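CrmK (Actinoalloteichus sp. WH1-2216-6, PDB 5I1V) probably serves as an oxidase with covalently bound FAD, acting in the recycling of shunt products during caerulomycin biosynthesis. Local coordinates at residues R4-V9 against Y33-Y38; A20-Y25 against T58-G63; V79-M84 against V98-T103. One frame throughout, in Å; residues are numbered along the deposited sequence.

Interaction 1: residues R4-V9 against Y33-Y38; sequences RAAVTV and YFRLPY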
loop_
_atom_site.group_PDB
_atom_site.type_symbol
_atom_site.label_atom_id
_atom_site.label_comp_id
_atom_site.label_asym_id
_atom_site.label_seq_id
_atom_site.Cartn_x
_atom_site.Cartn_y
_atom_site.Cartn_z
ATOM N N ARG A 4 9.258 9.236 24.361
ATOM C CA ARG A 4 8.069 10.060 24.271
ATOM C C ARG A 4 6.910 9.424 25.095
ATOM O O ARG A 4 6.710 8.204 25.078
ATOM C CB ARG A 4 7.673 10.112 22.793
ATOM C CG ARG A 4 6.336 10.787 22.509
ATOM C CD ARG A 4 6.198 11.178 21.046
ATOM N NE ARG A 4 5.446 12.434 20.972
ATOM C CZ ARG A 4 4.244 12.551 20.431
ATOM N NH1 ARG A 4 3.615 13.716 20.426
ATOM N NH2 ARG A 4 3.680 11.507 19.883
ATOM N N ALA A 5 6.159 10.257 25.795
ATOM C CA ALA A 5 5.027 9.800 26.562
ATOM C C ALA A 5 3.917 9.317 25.620
ATOM O O ALA A 5 3.744 9.828 24.513
ATOM C CB ALA A 5 4.517 10.916 27.456
ATOM N N ALA A 6 3.167 8.320 26.062
ATOM C CA ALA A 6 2.072 7.796 25.276
ATOM C C ALA A 6 1.136 8.918 24.880
ATOM O O ALA A 6 0.906 9.836 25.658
ATOM C CB ALA A 6 1.305 6.734 26.088
ATOM N N VAL A 7 0.567 8.838 23.689
ATOM C CA VAL A 7 -0.456 9.821 23.267
ATOM C C VAL A 7 -1.851 9.453 23.720
ATOM O O VAL A 7 -2.222 8.288 23.700
ATOM C CB VAL A 7 -0.391 10.005 21.740
ATOM C CG1 VAL A 7 -1.430 11.005 21.330
ATOM C CG2 VAL A 7 0.998 10.523 21.373
ATOM N N THR A 8 -2.633 10.441 24.173
ATOM C CA THR A 8 -4.000 10.236 24.517
ATOM C C THR A 8 -4.826 11.081 23.566
ATOM O O THR A 8 -4.580 12.266 23.416
ATOM C CB THR A 8 -4.304 10.610 25.978
ATOM O OG1 THR A 8 -3.592 9.725 26.847
ATOM C CG2 THR A 8 -5.784 10.486 26.271
ATOM N N VAL A 9 -5.771 10.464 22.904
ATOM C CA VAL A 9 -6.630 11.155 21.958
ATOM C C VAL A 9 -8.101 11.082 22.382
ATOM O O VAL A 9 -8.726 10.017 22.288
ATOM C CB VAL A 9 -6.445 10.586 20.541
ATOM C CG1 VAL A 9 -7.370 11.282 19.561
ATOM C CG2 VAL A 9 -4.989 10.728 20.081
ATOM N N TYR A 33 -11.268 7.540 25.156
ATOM C CA TYR A 33 -10.066 7.963 24.534
ATOM C C TYR A 33 -9.406 6.806 23.818
ATOM O O TYR A 33 -9.651 5.633 24.126
ATOM C CB TYR A 33 -9.106 8.619 25.567
ATOM C CG TYR A 33 -8.717 7.788 26.739
ATOM C CD1 TYR A 33 -7.611 6.977 26.707
ATOM C CD2 TYR A 33 -9.467 7.815 27.886
ATOM C CE1 TYR A 33 -7.233 6.234 27.813
ATOM C CE2 TYR A 33 -9.142 7.049 28.969
ATOM C CZ TYR A 33 -8.011 6.261 28.937
ATOM O OH TYR A 33 -7.696 5.487 30.034
ATOM N N PHE A 34 -8.575 7.134 22.847
ATOM C CA PHE A 34 -7.569 6.215 22.310
ATOM C C PHE A 34 -6.247 6.480 23.045
ATOM O O PHE A 34 -5.866 7.656 23.362
ATOM C CB PHE A 34 -7.360 6.449 20.814
ATOM C CG PHE A 34 -8.588 6.209 19.994
ATOM C CD1 PHE A 34 -9.482 7.230 19.761
ATOM C CD2 PHE A 34 -8.831 4.966 19.443
ATOM C CE1 PHE A 34 -10.597 7.023 18.961
ATOM C CE2 PHE A 34 -9.941 4.759 18.658
ATOM C CZ PHE A 34 -10.828 5.782 18.447
ATOM N N ARG A 35 -5.491 5.416 23.289
ATOM C CA ARG A 35 -4.171 5.587 23.871
ATOM C C ARG A 35 -3.184 4.985 22.850
ATOM O O ARG A 35 -3.416 3.882 22.399
ATOM C CB ARG A 35 -4.128 4.859 25.227
ATOM C CG ARG A 35 -2.751 4.848 25.903
ATOM C CD ARG A 35 -2.270 6.189 26.342
ATOM N NE ARG A 35 -3.192 6.833 27.286
ATOM C CZ ARG A 35 -3.313 6.502 28.563
ATOM N NH1 ARG A 35 -2.572 5.536 29.100
ATOM N NH2 ARG A 35 -4.163 7.152 29.314
ATOM N N LEU A 36 -2.147 5.725 22.443
ATOM C CA LEU A 36 -1.102 5.201 21.550
ATOM C C LEU A 36 0.232 5.108 22.317
ATOM O O LEU A 36 0.900 6.125 22.470
ATOM C CB LEU A 36 -0.915 6.136 20.366
ATOM C CG LEU A 36 -2.069 6.401 19.370
ATOM C CD1 LEU A 36 -1.709 5.946 17.958
ATOM C CD2 LEU A 36 -3.389 5.817 19.739
ATOM N N PRO A 37 0.565 3.917 22.849
ATOM C CA PRO A 37 1.810 3.711 23.586
ATOM C C PRO A 37 3.000 3.467 22.655
ATOM O O PRO A 37 2.831 3.085 21.493
ATOM C CB PRO A 37 1.495 2.508 24.450
ATOM C CG PRO A 37 0.461 1.778 23.701
ATOM C CD PRO A 37 -0.265 2.728 22.845
ATOM N N TYR A 38 4.207 3.667 23.195
ATOM C CA TYR A 38 5.424 3.500 22.430
ATOM C C TYR A 38 6.297 2.368 23.011
ATOM O O TYR A 38 7.316 2.047 22.428
ATOM C CB TYR A 38 6.257 4.832 22.423
ATOM C CG TYR A 38 5.550 5.943 21.697
ATOM C CD1 TYR A 38 5.483 5.943 20.306
ATOM C CD2 TYR A 38 4.888 6.961 22.392
ATOM C CE1 TYR A 38 4.804 6.929 19.623
ATOM C CE2 TYR A 38 4.196 7.960 21.724
ATOM C CZ TYR A 38 4.150 7.939 20.329
ATOM O OH TYR A 38 3.463 8.902 19.634
#

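Interaction 2: residues A20-Y25 against T58-G63; sequences ARADNY and TVRSGG. With FAD (flavin-adenine dinucleotide), chain E.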
loop_
_atom_site.group_PDB
_atom_site.type_symbol
_atom_site.label_atom_id
_atom_site.label_comp_id
_atom_site.label_asym_id
_atom_site.label_seq_id
_atom_site.Cartn_x
_atom_site.Cartn_y
_atom_site.Cartn_z
ATOM N N ALA A 20 -11.046 6.344 14.984
ATOM C CA ALA A 20 -12.277 5.641 15.193
ATOM C C ALA A 20 -12.644 4.698 14.039
ATOM O O ALA A 20 -13.463 3.782 14.235
ATOM C CB ALA A 20 -13.377 6.619 15.421
ATOM N N ARG A 21 -12.037 4.920 12.872
ATOM C CA ARG A 21 -12.308 4.188 11.658
ATOM C C ARG A 21 -11.157 3.249 11.309
ATOM O O ARG A 21 -10.003 3.593 11.490
ATOM C CB ARG A 21 -12.557 5.177 10.533
ATOM C CG ARG A 21 -13.857 5.916 10.718
ATOM C CD ARG A 21 -13.860 7.318 10.158
ATOM N NE ARG A 21 -15.237 7.791 10.244
ATOM C CZ ARG A 21 -15.795 8.374 11.305
ATOM N NH1 ARG A 21 -17.079 8.676 11.240
ATOM N NH2 ARG A 21 -15.086 8.700 12.413
ATOM N N ALA A 22 -11.453 2.010 10.942
ATOM C CA ALA A 22 -10.389 1.106 10.544
ATOM C C ALA A 22 -10.887 0.444 9.277
ATOM O O ALA A 22 -11.648 1.084 8.536
ATOM C CB ALA A 22 -10.066 0.122 11.659
ATOM N N ASP A 23 -10.497 -0.800 8.994
ATOM C CA ASP A 23 -10.747 -1.364 7.683
ATOM C C ASP A 23 -12.235 -1.537 7.350
ATOM O O ASP A 23 -12.641 -1.571 6.164
ATOM C CB ASP A 23 -10.045 -2.713 7.554
ATOM C CG ASP A 23 -10.291 -3.357 6.190
ATOM O OD1 ASP A 23 -9.915 -2.708 5.190
ATOM O OD2 ASP A 23 -10.910 -4.460 6.128
ATOM N N ASN A 24 -13.066 -1.690 8.367
ATOM C CA ASN A 24 -14.498 -1.913 8.108
ATOM C C ASN A 24 -15.303 -0.726 8.612
ATOM O O ASN A 24 -15.510 -0.593 9.834
ATOM C CB ASN A 24 -14.965 -3.235 8.723
ATOM C CG ASN A 24 -16.307 -3.678 8.179
ATOM O OD1 ASN A 24 -17.077 -2.842 7.704
ATOM N ND2 ASN A 24 -16.627 -4.973 8.320
ATOM N N TYR A 25 -15.796 0.106 7.671
ATOM C CA TYR A 25 -16.526 1.340 8.011
ATOM C C TYR A 25 -17.918 1.094 8.627
ATOM O O TYR A 25 -18.564 2.045 9.110
ATOM C CB TYR A 25 -16.587 2.355 6.819
ATOM C CG TYR A 25 -15.485 3.435 6.831
ATOM C CD1 TYR A 25 -14.162 3.084 7.023
ATOM C CD2 TYR A 25 -15.775 4.802 6.668
ATOM C CE1 TYR A 25 -13.141 4.042 7.031
ATOM C CE2 TYR A 25 -14.742 5.784 6.694
ATOM C CZ TYR A 25 -13.425 5.381 6.875
ATOM O OH TYR A 25 -12.359 6.308 6.924
ATOM N N THR A 58 -10.033 -2.472 24.709
ATOM C CA THR A 58 -9.639 -3.341 23.613
ATOM C C THR A 58 -8.380 -2.789 22.978
ATOM O O THR A 58 -8.032 -1.596 23.133
ATOM C CB THR A 58 -10.719 -3.458 22.526
ATOM O OG1 THR A 58 -11.060 -2.135 22.060
ATOM C CG2 THR A 58 -12.020 -4.219 23.063
ATOM N N VAL A 59 -7.730 -3.655 22.220
ATOM C CA VAL A 59 -6.510 -3.343 21.538
ATOM C C VAL A 59 -6.658 -3.414 20.028
ATOM O O VAL A 59 -7.268 -4.315 19.502
ATOM C CB VAL A 59 -5.441 -4.373 21.880
ATOM C CG1 VAL A 59 -4.101 -3.997 21.272
ATOM C CG2 VAL A 59 -5.362 -4.493 23.383
ATOM N N ARG A 60 -6.064 -2.453 19.347
ATOM C CA ARG A 60 -6.029 -2.485 17.913
ATOM C C ARG A 60 -4.572 -2.502 17.427
ATOM O O ARG A 60 -3.790 -1.709 17.911
ATOM C CB ARG A 60 -6.603 -1.230 17.395
ATOM C CG ARG A 60 -6.753 -1.329 15.894
ATOM C CD ARG A 60 -7.034 -0.022 15.348
ATOM N NE ARG A 60 -8.436 0.276 15.470
ATOM C CZ ARG A 60 -8.867 1.485 15.812
ATOM N NH1 ARG A 60 -7.960 2.465 16.157
ATOM N NH2 ARG A 60 -10.195 1.704 15.822
ATOM N N SER A 61 -4.250 -3.358 16.463
ATOM C CA SER A 61 -2.940 -3.362 15.856
ATOM C C SER A 61 -3.105 -2.818 14.442
ATOM O O SER A 61 -2.874 -1.615 14.218
ATOM C CB SER A 61 -2.266 -4.731 15.966
ATOM O OG SER A 61 -2.024 -5.014 17.344
ATOM N N GLY A 62 -3.524 -3.659 13.512
ATOM C CA GLY A 62 -3.765 -3.216 12.144
ATOM C C GLY A 62 -5.164 -2.844 11.748
ATOM O O GLY A 62 -5.385 -2.296 10.628
ATOM N N GLY A 63 -6.129 -3.097 12.615
ATOM C CA GLY A 63 -7.499 -2.703 12.309
ATOM C C GLY A 63 -8.247 -3.523 11.286
ATOM O O GLY A 63 -9.310 -3.099 10.826
HETATM P PA FAD E . -7.315 -5.658 14.594
HETATM O O1A FAD E . -8.665 -5.244 14.063
HETATM O O2A FAD E . -6.449 -4.546 15.110
HETATM O O5B FAD E . -7.483 -6.769 15.690
HETATM C C5B FAD E . -8.070 -8.038 15.423
HETATM C C4B FAD E . -8.470 -8.694 16.752
HETATM O O4B FAD E . -7.244 -9.008 17.442
HETATM C C3B FAD E . -9.258 -7.863 17.743
HETATM O O3B FAD E . -9.987 -8.743 18.579
HETATM C C2B FAD E . -8.193 -7.193 18.564
HETATM O O2B FAD E . -8.588 -6.578 19.795
HETATM C C1B FAD E . -7.136 -8.301 18.655
HETATM N N9A FAD E . -5.759 -7.751 18.714
HETATM C C8A FAD E . -5.144 -6.859 17.878
HETATM N N7A FAD E . -3.903 -6.535 18.370
HETATM C C5A FAD E . -3.768 -7.227 19.482
HETATM C C6A FAD E . -2.688 -7.339 20.430
HETATM N N6A FAD E . -1.591 -6.654 20.174
HETATM N N1A FAD E . -2.883 -8.138 21.485
HETATM C C2A FAD E . -4.042 -8.794 21.703
HETATM N N3A FAD E . -5.080 -8.786 20.828
HETATM C C4A FAD E . -4.966 -7.961 19.757
HETATM N N1 FAD E . -5.559 -13.572 7.492
HETATM C C2 FAD E . -4.785 -14.574 7.015
HETATM O O2 FAD E . -4.478 -15.522 7.748
HETATM N N3 FAD E . -4.313 -14.600 5.750
HETATM C C4 FAD E . -4.585 -13.677 4.836
HETATM O O4 FAD E . -4.090 -13.731 3.691
HETATM C C4X FAD E . -5.402 -12.546 5.252
HETATM N N5 FAD E . -5.722 -11.559 4.372
HETATM C C5X FAD E . -6.388 -10.484 4.823
HETATM C C6 FAD E . -6.585 -9.388 3.984
HETATM C C7 FAD E . -7.279 -8.244 4.377
HETATM C C7M FAD E . -7.446 -7.077 3.396
HETATM C C8 FAD E . -7.808 -8.231 5.757
HETATM C C8M FAD E . -8.593 -7.057 6.276
HETATM C C9 FAD E . -7.633 -9.318 6.621
HETATM C C9A FAD E . -6.933 -10.449 6.204
HETATM N N10 FAD E . -6.723 -11.544 7.050
HETATM C C10 FAD E . -5.924 -12.587 6.620
HETATM C "C1'" FAD E . -7.432 -11.683 8.321
HETATM C "C2'" FAD E . -6.603 -11.156 9.448
HETATM O "O2'" FAD E . -5.654 -12.141 9.807
HETATM C "C3'" FAD E . -7.427 -10.749 10.624
HETATM O "O3'" FAD E . -8.375 -9.733 10.195
HETATM C "C4'" FAD E . -6.542 -10.254 11.789
HETATM O "O4'" FAD E . -7.254 -10.503 13.001
HETATM C "C5'" FAD E . -6.220 -8.782 11.631
HETATM O "O5'" FAD E . -5.329 -8.406 12.682
HETATM P P FAD E . -5.168 -6.846 12.917
HETATM O O1P FAD E . -4.889 -6.153 11.635
HETATM O O2P FAD E . -4.241 -6.610 14.067
HETATM O O3P FAD E . -6.671 -6.443 13.371
#

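Interaction 3: residues V79-M84 against V98-T103; sequences VDLSSM and VEAGAT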
loop_
_atom_site.group_PDB
_atom_site.type_symbol
_atom_site.label_atom_id
_atom_site.label_comp_id
_atom_site.label_asym_id
_atom_site.label_seq_id
_atom_site.Cartn_x
_atom_site.Cartn_y
_atom_site.Cartn_z
ATOM N N VAL A 79 -6.522 0.831 22.986
ATOM C CA VAL A 79 -5.085 0.975 22.943
ATOM C C VAL A 79 -4.648 0.673 21.495
ATOM O O VAL A 79 -4.805 -0.474 21.033
ATOM C CB VAL A 79 -4.399 -0.017 23.900
ATOM C CG1 VAL A 79 -2.901 0.077 23.772
ATOM C CG2 VAL A 79 -4.791 0.247 25.343
ATOM N N ASP A 80 -4.112 1.669 20.797
ATOM C CA ASP A 80 -3.785 1.509 19.388
ATOM C C ASP A 80 -2.272 1.342 19.339
ATOM O O ASP A 80 -1.544 2.221 19.751
ATOM C CB ASP A 80 -4.238 2.695 18.596
ATOM C CG ASP A 80 -3.965 2.582 17.115
ATOM O OD1 ASP A 80 -2.852 2.220 16.700
ATOM O OD2 ASP A 80 -4.894 2.893 16.326
ATOM N N LEU A 81 -1.839 0.199 18.844
ATOM C CA LEU A 81 -0.391 -0.173 18.806
ATOM C C LEU A 81 0.344 0.202 17.524
ATOM O O LEU A 81 1.464 -0.236 17.304
ATOM C CB LEU A 81 -0.286 -1.657 19.072
ATOM C CG LEU A 81 -0.735 -2.120 20.455
ATOM C CD1 LEU A 81 -0.342 -3.581 20.653
ATOM C CD2 LEU A 81 -0.159 -1.319 21.595
ATOM N N SER A 82 -0.270 1.007 16.660
ATOM C CA SER A 82 0.344 1.327 15.358
ATOM C C SER A 82 1.684 2.051 15.436
ATOM O O SER A 82 2.471 1.947 14.517
ATOM C CB SER A 82 -0.657 2.101 14.469
ATOM O OG SER A 82 -1.098 3.258 15.135
ATOM N N SER A 83 2.001 2.706 16.549
ATOM C CA SER A 83 3.318 3.304 16.728
ATOM C C SER A 83 4.384 2.336 17.287
ATOM O O SER A 83 5.492 2.750 17.510
ATOM C CB SER A 83 3.221 4.560 17.622
ATOM O OG SER A 83 2.299 5.525 17.057
ATOM N N MET A 84 4.049 1.078 17.540
ATOM C CA MET A 84 5.020 0.061 17.929
ATOM C C MET A 84 5.122 -0.927 16.758
ATOM O O MET A 84 4.436 -1.934 16.726
ATOM C CB MET A 84 4.545 -0.669 19.214
ATOM C CG MET A 84 4.504 0.228 20.447
ATOM S SD MET A 84 3.888 -0.533 21.958
ATOM C CE MET A 84 4.971 -1.932 22.207
ATOM N N VAL A 98 9.184 -8.858 16.193
ATOM C CA VAL A 98 8.160 -8.179 15.440
ATOM C C VAL A 98 7.197 -7.549 16.440
ATOM O O VAL A 98 6.414 -8.266 17.071
ATOM C CB VAL A 98 7.378 -9.140 14.507
ATOM C CG1 VAL A 98 6.257 -8.403 13.757
ATOM C CG2 VAL A 98 8.257 -9.842 13.470
ATOM N N GLU A 99 7.212 -6.231 16.558
ATOM C CA GLU A 99 6.203 -5.523 17.396
ATOM C C GLU A 99 4.805 -5.700 16.852
ATOM O O GLU A 99 4.626 -5.845 15.628
ATOM C CB GLU A 99 6.556 -4.049 17.593
ATOM C CG GLU A 99 7.617 -3.947 18.664
ATOM C CD GLU A 99 8.154 -2.544 18.927
ATOM O OE1 GLU A 99 7.857 -1.622 18.122
ATOM O OE2 GLU A 99 8.863 -2.374 19.958
ATOM N N ALA A 100 3.816 -5.678 17.752
ATOM C CA ALA A 100 2.413 -6.076 17.400
ATOM C C ALA A 100 1.837 -5.176 16.360
ATOM O O ALA A 100 0.908 -5.553 15.595
ATOM C CB ALA A 100 1.538 -6.015 18.627
ATOM N N GLY A 101 2.315 -3.945 16.323
ATOM C CA GLY A 101 1.749 -3.011 15.373
ATOM C C GLY A 101 2.405 -2.967 14.029
ATOM O O GLY A 101 1.973 -2.182 13.199
ATOM N N ALA A 102 3.393 -3.825 13.761
ATOM C CA ALA A 102 3.971 -3.940 12.410
ATOM C C ALA A 102 2.922 -4.565 11.492
ATOM O O ALA A 102 2.169 -5.427 11.923
ATOM C CB ALA A 102 5.226 -4.817 12.476
ATOM N N THR A 103 2.818 -4.104 10.246
ATOM C CA THR A 103 1.893 -4.723 9.298
ATOM C C THR A 103 2.651 -5.752 8.476
ATOM O O THR A 103 3.911 -5.701 8.315
ATOM C CB THR A 103 1.290 -3.673 8.378
ATOM O OG1 THR A 103 2.356 -2.952 7.765
ATOM C CG2 THR A 103 0.464 -2.710 9.168
#

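Interaction 1: residues R4-V9 against Y33-Y38
Two polar partners grip the hydroxyl of Tyr38: Arg4 NH2, at 2.6 Å from Tyr38 OH, and the side-chain oxygen of Asn114 of the second subunit. The bond from Arg4 is weak because it is bent, with 129° at the hydrogen, although the hydroxyl lies at the edge of the guanidinium and in its plane. Guanidinium and phenol planes stand 60° apart, and Arg4 CG passes 3.6 Å from Tyr38 CE2, so the aliphatic part of the arginine crosses the ring obliquely. Arg4 NH2 also bonds to Asn114 O, and NH1 forms a salt bridge with Glu213, both of the second subunit, placing this corner in the dimer interface. Beyond it the two segments pair as antiparallel strands, 7-9 forming one edge of the four-stranded mixed sheet of the FAD-binding domain and 33-36 lying next inward. Val7 and Leu36 are a hydrogen-bonded pair, with Leu36 N 2.9 Å from Val7 O in the carbonyl plane; Val9 and Phe34 form the next, their straightest bond running from Val9 N to Phe34 O at 2.8 Å. The side chains of these four residues share the face beneath which helix 15-19 lies. On the other face Arg35, bent at chi2 and chi3, curls back so that NE donates to Thr8 OG1 at 3.0 Å, the hydroxyl sitting 31° out of the guanidinium plane, while NH1 is salt-bridged to Glu49.

Interaction 2: residues A20-Y25 against T58-G63
Gly63 has a positive phi of 74°, and a beta carbon on it would fall only 2.9 Å from Ala22 CB, a clash. Without one, the two backbones close to within hydrogen-bonding distance, and Asp23 N donates to Gly63 O at 3.2 Å. The bond is fairly straight at the hydrogen, 160°, but the donor approaches from above the carbonyl plane. Ala22 presents its methyl to the same oxygen, with Ala22 CB 3.4 Å from Gly63 O. Further back, Arg60 sets off toward the loop, CG anti to the backbone N (chi1 -172°), and is bent at chi3 so that NE comes 4.1 Å from Ala22 CB. Its charge is met by a salt bridge to Asp80; this ion pair joins strand 57-60 to the neighbouring strand 77-80. The other side of 58-63 belongs to the cofactor. Ser61 N and Gly63 N both donate to FAD O2A, while Gly62 N gives its hydrogen to FAD O2P, so three successive amides gather round the diphosphate and would probably help to offset its negative charge. Ser61 OG, anti to the carbonyl carbon, donates to FAD N7A at 2.6 Å, and Val59 O receives the ribose hydroxyl O2B. Asp23, with CG anti to its backbone N, carries OD2 to 3.5 Å from the flavin methyl C8M, and that carboxylate is salt-bridged to Arg340. A strand running into a Ser-Gly-Gly loop that wraps the diphosphate, followed directly by the covalently attached His64, forms part of the cofactor site of the PCMH-type FAD-binding domain, in which Cys124 is the second covalent link, as in the berberine bridge enzyme-like oxidases.

Interaction 3: residues V79-M84 against V98-T103
Leu81 and Ala100 meet tip to tip: the leucine, with CG anti to its carbonyl carbon, sends CD1 to 3.7 Å from Ala100 CB, and both residues also touch the FAD. Glu99 approaches Met84 differently, lying alongside its backbone. Extended beyond CG, it brings OE1 to 3.1 Å from Met84 C, and Glu99 CB is pressed to 3.1 Å from Met84 O. The carboxylate has its firmer partners outside the pair, a salt bridge from OE2 to Arg199 and a hydrogen bond accepted by OE1 from His86 N. An alanine in place of Glu99 removes the carboxylate and with it both bonds, and would probably loosen the hold of this turn on Arg199 and the backbone of Met84. Each segment leaves a strand through a type I turn, Leu81 to Met84 and Glu99 to Ala102, and the two turns join the mixed and the antiparallel sheets of the FAD-binding domain. Between them Gly101 N gives a weak bond to Met84 O at 3.0 Å, and Gly101 CA lies 3.4 Å from Leu81 O, where a beta carbon would collide with that oxygen. The first turn is entered through an Asx turn: Asp80 OD1 accepts from both Ser82 N and Ser82 OG.

All three contacts reach one four-stranded sheet, and interaction 3 also joins it to the antiparallel sheet. Interaction 1 is at a partly buried edge, where backbone pairing is combined with Arg4 and Tyr38 bonded to the second subunit. Interactions 2 and 3 are buried contacts made mainly by loops and turns at strand ends, with few bonds across them and glycines at the closest approaches; both border the FAD, the former chiefly by polar backbone groups, the latter by apolar side chains. Strand 77-80 links the set, probably hydrogen-bonded through Asp80 N to Arg35 O on one flank and through Val79 N to Thr58 O on the other. Phe34 packs on both Ala20 and Arg60, joining interactions 1 and 2.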